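Local coordinates for protein glycerol-3-phosphate dehydrogenase [NAD(P)+] (Coxiella burnetii, PDB 3K96) that probably catalyses the NAD(P)H-dependent reduction of dihydroxyacetone phosphate to sn-glycerol 3-phosphate, the key precursor for phospholipid synthesis, at residues L35-W40 with G72-Y77; L44-A49 with P82-L87; R76-Y81 with L164-A169. All blocks are in the same frame, centred on the assembly; numbering follows the deposited sequence. Where two conformers were deposited one is given.

All three contacts lie in the N-terminal, nucleotide-binding part of the chain and bring the long loop between helix 62-71 and strand 87-90 against two helices. Contact 1 sets the start of that loop on the glycine-rich turn before helix 39-49, contact 3 sets its middle on helix 165-169, and contact 2 sets its end on the C-terminal half of helix 39-49. Contacts 1 and 3 have centres about 8 Å apart and share Arg76 and Tyr77; they meet around the predicted NADPH-binding residues Ser39, Trp40 and Ala165. Contact 2 is centred about 12 Å from contact 3, and Leu46 joins them, its CD1 lying 3.7 Å from Leu78 CD2.

Contact 1 of 3, residues L35-W40 with G72-Y77; sequences LGAGSW and GVNNRY
Asn74 and Tyr77 reach the turn at Ala37, Gly38 and Ser39 through hydrogen bonds and the CB and ring of Tyr77. Asn74 ND2 donates to Ala37 O over 2.9 Å. The oxygen lies almost exactly in the plane of the asparagine amide, but the nitrogen stands above the carbonyl plane of Ala37, and the bond is bent, with 145° at the hydrogen. Two residues further on, in one of its two conformers, Ser39 OG donates to Tyr77 O over 2.9 Å, from a position tilted 24° off that carbonyl plane; the second conformer makes this bond less certain than that of Asn74. Between these bonds Tyr77 lies against the turn: its CB is 3.8 Å from Gly38 C, and its ring carbon CD2 comes to 3.4 Å from Ala37 O, which it meets obliquely.

The next shell explains how Asn74 is set. Its CG is anti to the backbone N (chi1 -174°), which carries the amide across to Ala37, and both ends of the amide are engaged. ND2 is also bonded to Thr42 OG1, while OD1 accepts from Tyr77 N at 3.2 Å, closing an Asx motif, and from His64 NE2. One side chain therefore ties its own loop together and grips the turn. Arg76 CB lies on one face of the Tyr77 ring, and His64 makes an edge-to-face contact with the same ring.

Gly36 and Gly38 fit the GxGxxG pattern of a Rossmann dinucleotide fold, and Ser39 and Trp40 are predicted to bind NADPH. The turn leads from strand 32-35 into helix 39-49, with Gly38 as N-cap; helix 62-71 flanks it through His64 and Met68, and helix 165-169 meets Ser39 through Ala165.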
loop_
_atom_site.group_PDB
_atom_site.type_symbol
_atom_site.label_atom_id
_atom_site.label_comp_id
_atom_site.label_asym_id
_atom_site.label_seq_id
_atom_site.Cartn_x
_atom_site.Cartn_y
_atom_site.Cartn_z
ATOM N N LEU A 35 16.017 24.233 8.624
ATOM C CA LEU A 35 17.153 23.665 9.320
ATOM C C LEU A 35 17.275 22.194 8.918
ATOM O O LEU A 35 16.424 21.377 9.273
ATOM C CB LEU A 35 16.955 23.798 10.848
ATOM C CG LEU A 35 16.592 25.201 11.385
ATOM C CD1 LEU A 35 16.531 25.214 12.928
ATOM C CD2 LEU A 35 17.541 26.292 10.868
ATOM N N GLY A 36 18.328 21.879 8.172
ATOM C CA GLY A 36 18.562 20.519 7.639
ATOM C C GLY A 36 18.630 20.588 6.121
ATOM O O GLY A 36 17.607 20.774 5.434
ATOM N N ALA A 37 19.832 20.422 5.584
ATOM C CA ALA A 37 20.030 20.516 4.160
ATOM C C ALA A 37 20.195 19.162 3.503
ATOM O O ALA A 37 21.023 18.982 2.592
ATOM C CB ALA A 37 21.215 21.432 3.856
ATOM N N GLY A 38 19.441 18.180 3.986
ATOM C CA GLY A 38 19.423 16.864 3.345
ATOM C C GLY A 38 18.558 17.008 2.087
ATOM O O GLY A 38 18.139 18.134 1.710
ATOM N N SER A 39 18.264 15.878 1.451
ATOM C CA SER A 39 17.454 15.862 0.230
ATOM C C SER A 39 16.089 16.498 0.450
ATOM O O SER A 39 15.668 17.386 -0.297
ATOM C CB SER A 39 17.239 14.411 -0.242
ATOM O OG SER A 39 18.475 13.738 -0.428
ATOM N N TRP A 40 15.390 16.027 1.473
ATOM C CA TRP A 40 14.048 16.499 1.750
ATOM C C TRP A 40 14.040 17.976 2.153
ATOM O O TRP A 40 13.253 18.752 1.620
ATOM C CB TRP A 40 13.361 15.580 2.771
ATOM C CG TRP A 40 11.899 15.892 3.072
ATOM C CD1 TRP A 40 11.304 15.875 4.308
ATOM C CD2 TRP A 40 10.870 16.288 2.145
ATOM N NE1 TRP A 40 9.980 16.224 4.207
ATOM C CE2 TRP A 40 9.683 16.473 2.892
ATOM C CE3 TRP A 40 10.825 16.472 0.763
ATOM C CZ2 TRP A 40 8.482 16.844 2.303
ATOM C CZ3 TRP A 40 9.633 16.858 0.187
ATOM C CH2 TRP A 40 8.480 17.044 0.951
ATOM N N GLY A 72 25.690 27.044 -5.801
ATOM C CA GLY A 72 24.309 27.390 -6.086
ATOM C C GLY A 72 23.467 26.147 -6.316
ATOM O O GLY A 72 22.505 26.168 -7.073
ATOM N N VAL A 73 23.840 25.063 -5.650
ATOM C CA VAL A 73 23.117 23.814 -5.758
ATOM C C VAL A 73 23.552 22.961 -4.577
ATOM O O VAL A 73 24.547 23.266 -3.912
ATOM C CB VAL A 73 23.404 23.110 -7.126
ATOM C CG1 VAL A 73 24.882 22.724 -7.241
ATOM C CG2 VAL A 73 22.472 21.884 -7.352
ATOM N N ASN A 74 22.792 21.912 -4.284
ATOM C CA ASN A 74 23.160 21.025 -3.202
ATOM C C ASN A 74 23.634 19.755 -3.833
ATOM O O ASN A 74 22.851 18.829 -4.013
ATOM C CB ASN A 74 21.976 20.741 -2.291
ATOM C CG ASN A 74 22.364 19.946 -1.067
ATOM O OD1 ASN A 74 23.465 19.375 -0.983
ATOM N ND2 ASN A 74 21.462 19.910 -0.096
ATOM N N ASN A 75 24.916 19.718 -4.185
ATOM C CA ASN A 75 25.473 18.540 -4.814
ATOM C C ASN A 75 25.543 17.322 -3.925
ATOM O O ASN A 75 25.371 16.217 -4.405
ATOM C CB ASN A 75 26.834 18.835 -5.452
ATOM C CG ASN A 75 26.700 19.401 -6.851
ATOM O OD1 ASN A 75 25.775 19.047 -7.582
ATOM N ND2 ASN A 75 27.623 20.269 -7.239
ATOM N N ARG A 76 25.765 17.492 -2.635
ATOM C CA ARG A 76 25.816 16.318 -1.782
ATOM C C ARG A 76 24.527 15.562 -1.696
ATOM O O ARG A 76 24.562 14.349 -1.626
ATOM C CB ARG A 76 26.144 16.661 -0.339
ATOM C CG ARG A 76 27.517 17.114 -0.108
ATOM C CD ARG A 76 27.802 17.217 1.368
ATOM N NE ARG A 76 29.107 17.821 1.542
ATOM C CZ ARG A 76 29.695 18.010 2.713
ATOM N NH1 ARG A 76 29.097 17.640 3.844
ATOM N NH2 ARG A 76 30.891 18.570 2.747
ATOM N N TYR A 77 23.395 16.268 -1.669
ATOM C CA TYR A 77 22.113 15.602 -1.423
ATOM C C TYR A 77 21.002 15.799 -2.445
ATOM O O TYR A 77 20.046 15.056 -2.425
ATOM C CB TYR A 77 21.600 15.964 -0.003
ATOM C CG TYR A 77 22.558 15.564 1.103
ATOM C CD1 TYR A 77 22.768 14.234 1.408
ATOM C CD2 TYR A 77 23.246 16.514 1.841
ATOM C CE1 TYR A 77 23.659 13.856 2.399
ATOM C CE2 TYR A 77 24.132 16.147 2.846
ATOM C CZ TYR A 77 24.335 14.817 3.116
ATOM O OH TYR A 77 25.213 14.423 4.108
#

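Contact 2 of 3, residues L44-A49 with P82-L87; sequences LALVLA and PFPETL
Ala45, Leu46 and Ala49 form one apolar side of a Rossmann-fold helix, 39-49, that packs on Pro84 and Leu87 as the chain turns into edge strand 87-90. Most of the contact is aliphatic. Leu87 has its CG anti to the backbone N (chi1 172°), and this extends the side chain along the helix: its CB meets Ala49 CB at 3.6 Å, while CD1, one helical turn back, rests 3.8 Å from Ala45 CB. The small alanine side chains allow this close approach. CD2, the other branch, meets Leu46 CD2 at 3.9 Å. Outside the two segments, Val55 and Leu57 of the neighbouring strand 55-58 also touch Leu87, so its side chain is shared between helix and sheet.

Ring contacts come next. Leu46 approaches with CD2, which lies 3.6 Å from Pro84 CD, the two side chains crossing at about a right angle. The same methyl comes obliquely to the Phe83 ring, whereas Leu87 CD2 sits over one face of that ring, 3.5 Å above its plane and toward the rim. Phe83 and Leu46 are thus both in touch with the one leucine branch. Pro84 CG completes the group at 4.0 Å from Ala49 CB.

Polar and backbone interactions shape the loop. Residues Pro84 to Leu87 make a type I beta turn, closed by Leu87 N donating to Pro84 O at 3.1 Å, which brings Thr86 and Leu87 back toward the helix. Thr86 OG1 also makes a weak hydrogen bond to Gln53 O. At the end of the helix, this same Thr86 OG1 lies 3.0 Å from Ala49 O.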
loop_
_atom_site.group_PDB
_atom_site.type_symbol
_atom_site.label_atom_id
_atom_site.label_comp_id
_atom_site.label_asym_id
_atom_site.label_seq_id
_atom_site.Cartn_x
_atom_site.Cartn_y
_atom_site.Cartn_z
ATOM N N LEU A 44 12.059 20.898 -0.060
ATOM C CA LEU A 44 11.066 21.819 0.520
ATOM C C LEU A 44 11.514 23.275 0.289
ATOM O O LEU A 44 10.695 24.161 -0.009
ATOM C CB LEU A 44 10.887 21.538 2.009
ATOM C CG LEU A 44 10.011 20.333 2.350
ATOM C CD1 LEU A 44 10.262 19.861 3.781
ATOM C CD2 LEU A 44 8.539 20.657 2.074
ATOM N N ALA A 45 12.811 23.515 0.417
ATOM C CA ALA A 45 13.356 24.861 0.213
ATOM C C ALA A 45 13.134 25.310 -1.219
ATOM O O ALA A 45 12.868 26.496 -1.471
ATOM C CB ALA A 45 14.857 24.909 0.592
ATOM N N LEU A 46 13.224 24.364 -2.167
ATOM C CA LEU A 46 12.994 24.673 -3.571
ATOM C C LEU A 46 11.543 24.957 -3.844
ATOM O O LEU A 46 11.221 25.861 -4.600
ATOM C CB LEU A 46 13.449 23.528 -4.492
ATOM C CG LEU A 46 14.941 23.334 -4.662
ATOM C CD1 LEU A 46 15.237 22.046 -5.413
ATOM C CD2 LEU A 46 15.514 24.571 -5.378
ATOM N N VAL A 47 10.649 24.147 -3.282
ATOM C CA VAL A 47 9.231 24.378 -3.489
ATOM C C VAL A 47 8.874 25.821 -3.117
ATOM O O VAL A 47 8.170 26.501 -3.861
ATOM C CB VAL A 47 8.375 23.405 -2.662
ATOM C CG1 VAL A 47 6.934 23.874 -2.602
ATOM C CG2 VAL A 47 8.485 21.958 -3.247
ATOM N N LEU A 48 9.349 26.277 -1.962
ATOM C CA LEU A 48 9.050 27.634 -1.508
ATOM C C LEU A 48 9.815 28.704 -2.294
ATOM O O LEU A 48 9.227 29.683 -2.735
ATOM C CB LEU A 48 9.357 27.776 -0.005
ATOM C CG LEU A 48 8.576 26.831 0.926
ATOM C CD1 LEU A 48 9.052 26.932 2.359
ATOM C CD2 LEU A 48 7.081 27.080 0.829
ATOM N N ALA A 49 11.118 28.522 -2.465
ATOM C CA ALA A 49 11.942 29.529 -3.147
ATOM C C ALA A 49 11.497 29.737 -4.604
ATOM O O ALA A 49 11.511 30.870 -5.119
ATOM C CB ALA A 49 13.464 29.193 -3.031
ATOM N N PRO A 82 19.479 23.473 -9.343
ATOM C CA PRO A 82 20.039 24.765 -8.914
ATOM C C PRO A 82 19.071 25.601 -8.097
ATOM O O PRO A 82 17.851 25.564 -8.318
ATOM C CB PRO A 82 20.337 25.499 -10.231
ATOM C CG PRO A 82 20.300 24.449 -11.307
ATOM C CD PRO A 82 19.361 23.385 -10.813
ATOM N N PHE A 83 19.626 26.347 -7.156
ATOM C CA PHE A 83 18.834 27.202 -6.315
ATOM C C PHE A 83 18.326 28.443 -7.051
ATOM O O PHE A 83 19.036 29.020 -7.833
ATOM C CB PHE A 83 19.648 27.728 -5.124
ATOM C CG PHE A 83 20.154 26.673 -4.179
ATOM C CD1 PHE A 83 19.649 25.392 -4.184
ATOM C CD2 PHE A 83 21.032 27.031 -3.172
ATOM C CE1 PHE A 83 20.099 24.452 -3.275
ATOM C CE2 PHE A 83 21.467 26.111 -2.244
ATOM C CZ PHE A 83 21.000 24.813 -2.295
ATOM N N PRO A 84 17.079 28.848 -6.790
ATOM C CA PRO A 84 16.615 30.125 -7.309
ATOM C C PRO A 84 17.318 31.229 -6.497
ATOM O O PRO A 84 17.910 30.948 -5.454
ATOM C CB PRO A 84 15.116 30.122 -7.006
ATOM C CG PRO A 84 14.770 28.711 -6.743
ATOM C CD PRO A 84 15.988 28.035 -6.240
ATOM N N GLU A 85 17.266 32.467 -6.968
ATOM C CA GLU A 85 17.948 33.561 -6.278
ATOM C C GLU A 85 17.470 33.757 -4.822
ATOM O O GLU A 85 18.244 34.144 -3.969
ATOM C CB GLU A 85 17.791 34.865 -7.099
ATOM C CG GLU A 85 18.528 36.096 -6.535
ATOM C CD GLU A 85 20.046 35.897 -6.445
ATOM O OE1 GLU A 85 20.717 36.659 -5.693
ATOM O OE2 GLU A 85 20.569 34.964 -7.115
ATOM N N THR A 86 16.208 33.438 -4.536
ATOM C CA THR A 86 15.637 33.637 -3.191
ATOM C C THR A 86 16.014 32.574 -2.156
ATOM O O THR A 86 15.628 32.688 -0.980
ATOM C CB THR A 86 14.116 33.792 -3.251
ATOM O OG1 THR A 86 13.549 32.689 -3.970
ATOM C CG2 THR A 86 13.739 35.111 -3.960
ATOM N N LEU A 87 16.777 31.565 -2.581
ATOM C CA LEU A 87 17.219 30.501 -1.694
ATOM C C LEU A 87 18.699 30.661 -1.388
ATOM O O LEU A 87 19.532 30.617 -2.297
ATOM C CB LEU A 87 16.949 29.139 -2.332
ATOM C CG LEU A 87 17.491 27.879 -1.657
ATOM C CD1 LEU A 87 17.208 27.814 -0.180
ATOM C CD2 LEU A 87 16.905 26.660 -2.379
#

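Contact 3 of 3, residues R76-Y81 with L164-A169; sequences RYLPNY and LATEVA
The Tyr81 ring lies with one face flat on Ala169, whose CB stands 3.6 Å from the ring centroid and only 6° off the ring normal. This is a CH-pi contact with the methyl placed over the middle of the six carbons. Farther round the ring, CE1 comes to 3.4 Å from Ala169 O, and the ring points across the helix, leaving OH 4.0 Å from Thr166 O, an oxygen that the ring meets obliquely. Tyr81 CG is anti to the carbonyl carbon (chi1 -67°), and from there the ring extends over the last turn of the helix. Arg50 touches Tyr81 as well, and its NH2 donates a hydrogen bond to Ala169 O, so that carbonyl has a polar partner beside the aromatic ring.

Leu78 packs on the helix next to the tyrosine. Its CD2 meets the same Ala169 methyl at 3.9 Å, while CD1 turns to the backbone of Ala165 and lies 4.3 Å from Thr166 CA. The type II beta turn from Leu78 to Tyr81 directs both side chains at the helix. Leu46 and Thr42 of helix 39-49 also touch Leu78.

Helix 165-169 reaches across to the second subunit as well, Glu167 accepting hydrogen bonds from the backbone nitrogens of Ser233 and Asn234 there. Ala165, at its N-terminal end, is predicted to bind NADPH, which places this packing of loop on short helix beside the probable cofactor site of the Rossmann-type domain.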
loop_
_atom_site.group_PDB
_atom_site.type_symbol
_atom_site.label_atom_id
_atom_site.label_comp_id
_atom_site.label_asym_id
_atom_site.label_seq_id
_atom_site.Cartn_x
_atom_site.Cartn_y
_atom_site.Cartn_z
ATOM N N ARG A 76 25.765 17.492 -2.635
ATOM C CA ARG A 76 25.816 16.318 -1.782
ATOM C C ARG A 76 24.527 15.562 -1.696
ATOM O O ARG A 76 24.562 14.349 -1.626
ATOM C CB ARG A 76 26.144 16.661 -0.339
ATOM C CG ARG A 76 27.517 17.114 -0.108
ATOM C CD ARG A 76 27.802 17.217 1.368
ATOM N NE ARG A 76 29.107 17.821 1.542
ATOM C CZ ARG A 76 29.695 18.010 2.713
ATOM N NH1 ARG A 76 29.097 17.640 3.844
ATOM N NH2 ARG A 76 30.891 18.570 2.747
ATOM N N TYR A 77 23.395 16.268 -1.669
ATOM C CA TYR A 77 22.113 15.602 -1.423
ATOM C C TYR A 77 21.002 15.799 -2.445
ATOM O O TYR A 77 20.046 15.056 -2.425
ATOM C CB TYR A 77 21.600 15.964 -0.003
ATOM C CG TYR A 77 22.558 15.564 1.103
ATOM C CD1 TYR A 77 22.768 14.234 1.408
ATOM C CD2 TYR A 77 23.246 16.514 1.841
ATOM C CE1 TYR A 77 23.659 13.856 2.399
ATOM C CE2 TYR A 77 24.132 16.147 2.846
ATOM C CZ TYR A 77 24.335 14.817 3.116
ATOM O OH TYR A 77 25.213 14.423 4.108
ATOM N N LEU A 78 21.104 16.779 -3.325
ATOM C CA LEU A 78 20.074 16.977 -4.339
ATOM C C LEU A 78 20.711 17.619 -5.573
ATOM O O LEU A 78 20.376 18.754 -5.946
ATOM C CB LEU A 78 18.926 17.852 -3.797
ATOM C CG LEU A 78 17.572 17.809 -4.525
ATOM C CD1 LEU A 78 16.960 16.422 -4.373
ATOM C CD2 LEU A 78 16.589 18.868 -3.993
ATOM N N PRO A 79 21.653 16.894 -6.208
ATOM C CA PRO A 79 22.319 17.426 -7.385
ATOM C C PRO A 79 21.349 17.578 -8.536
ATOM O O PRO A 79 20.311 16.902 -8.564
ATOM C CB PRO A 79 23.379 16.356 -7.710
ATOM C CG PRO A 79 22.829 15.084 -7.140
ATOM C CD PRO A 79 22.113 15.532 -5.873
ATOM N N ASN A 80 21.682 18.494 -9.441
ATOM C CA ASN A 80 20.922 18.788 -10.656
ATOM C C ASN A 80 19.715 19.723 -10.490
ATOM O O ASN A 80 18.940 19.887 -11.426
ATOM C CB ASN A 80 20.485 17.496 -11.352
ATOM C CG ASN A 80 21.646 16.579 -11.647
ATOM O OD1 ASN A 80 21.592 15.391 -11.339
ATOM N ND2 ASN A 80 22.721 17.128 -12.210
ATOM N N TYR A 81 19.551 20.313 -9.311
ATOM C CA TYR A 81 18.457 21.253 -9.064
ATOM C C TYR A 81 19.002 22.559 -8.472
ATOM O O TYR A 81 18.998 22.731 -7.247
ATOM C CB TYR A 81 17.397 20.621 -8.148
ATOM C CG TYR A 81 16.709 19.486 -8.833
ATOM C CD1 TYR A 81 15.732 19.727 -9.775
ATOM C CD2 TYR A 81 17.070 18.166 -8.581
ATOM C CE1 TYR A 81 15.114 18.693 -10.438
ATOM C CE2 TYR A 81 16.461 17.134 -9.245
ATOM C CZ TYR A 81 15.480 17.410 -10.174
ATOM O OH TYR A 81 14.860 16.388 -10.838
ATOM N N LEU A 164 9.035 11.456 -2.000
ATOM C CA LEU A 164 10.437 11.304 -2.369
ATOM C C LEU A 164 10.964 12.687 -2.717
ATOM O O LEU A 164 10.356 13.396 -3.495
ATOM C CB LEU A 164 10.608 10.421 -3.597
ATOM C CG LEU A 164 10.250 8.944 -3.492
ATOM C CD1 LEU A 164 10.578 8.254 -4.823
ATOM C CD2 LEU A 164 11.021 8.305 -2.291
ATOM N N ALA A 165 12.102 13.052 -2.163
ATOM C CA ALA A 165 12.665 14.393 -2.379
ATOM C C ALA A 165 12.973 14.682 -3.849
ATOM O O ALA A 165 12.707 15.783 -4.337
ATOM C CB ALA A 165 13.926 14.588 -1.491
ATOM N N THR A 166 13.519 13.688 -4.558
ATOM C CA THR A 166 13.875 13.829 -5.969
ATOM C C THR A 166 12.652 14.133 -6.847
ATOM O O THR A 166 12.732 14.974 -7.754
ATOM C CB THR A 166 14.643 12.542 -6.525
ATOM O OG1 THR A 166 13.895 11.362 -6.204
ATOM C CG2 THR A 166 16.061 12.405 -5.899
ATOM N N GLU A 167 11.515 13.486 -6.565
ATOM C CA GLU A 167 10.287 13.713 -7.360
ATOM C C GLU A 167 9.665 15.092 -7.084
ATOM O O GLU A 167 9.082 15.721 -7.985
ATOM C CB GLU A 167 9.255 12.592 -7.137
ATOM C CG GLU A 167 9.752 11.195 -7.624
ATOM C CD GLU A 167 8.653 10.108 -7.609
ATOM O OE1 GLU A 167 7.651 10.284 -6.883
ATOM O OE2 GLU A 167 8.801 9.080 -8.342
ATOM N N VAL A 168 9.791 15.547 -5.843
ATOM C CA VAL A 168 9.308 16.877 -5.479
ATOM C C VAL A 168 10.175 17.901 -6.227
ATOM O O VAL A 168 9.642 18.797 -6.859
ATOM C CB VAL A 168 9.327 17.112 -3.961
ATOM C CG1 VAL A 168 9.089 18.632 -3.621
ATOM C CG2 VAL A 168 8.307 16.198 -3.294
ATOM N N ALA A 169 11.494 17.727 -6.210
ATOM C CA ALA A 169 12.393 18.661 -6.922
ATOM C C ALA A 169 12.061 18.705 -8.407
ATOM O O ALA A 169 12.155 19.764 -9.041
ATOM C CB ALA A 169 13.877 18.290 -6.714
#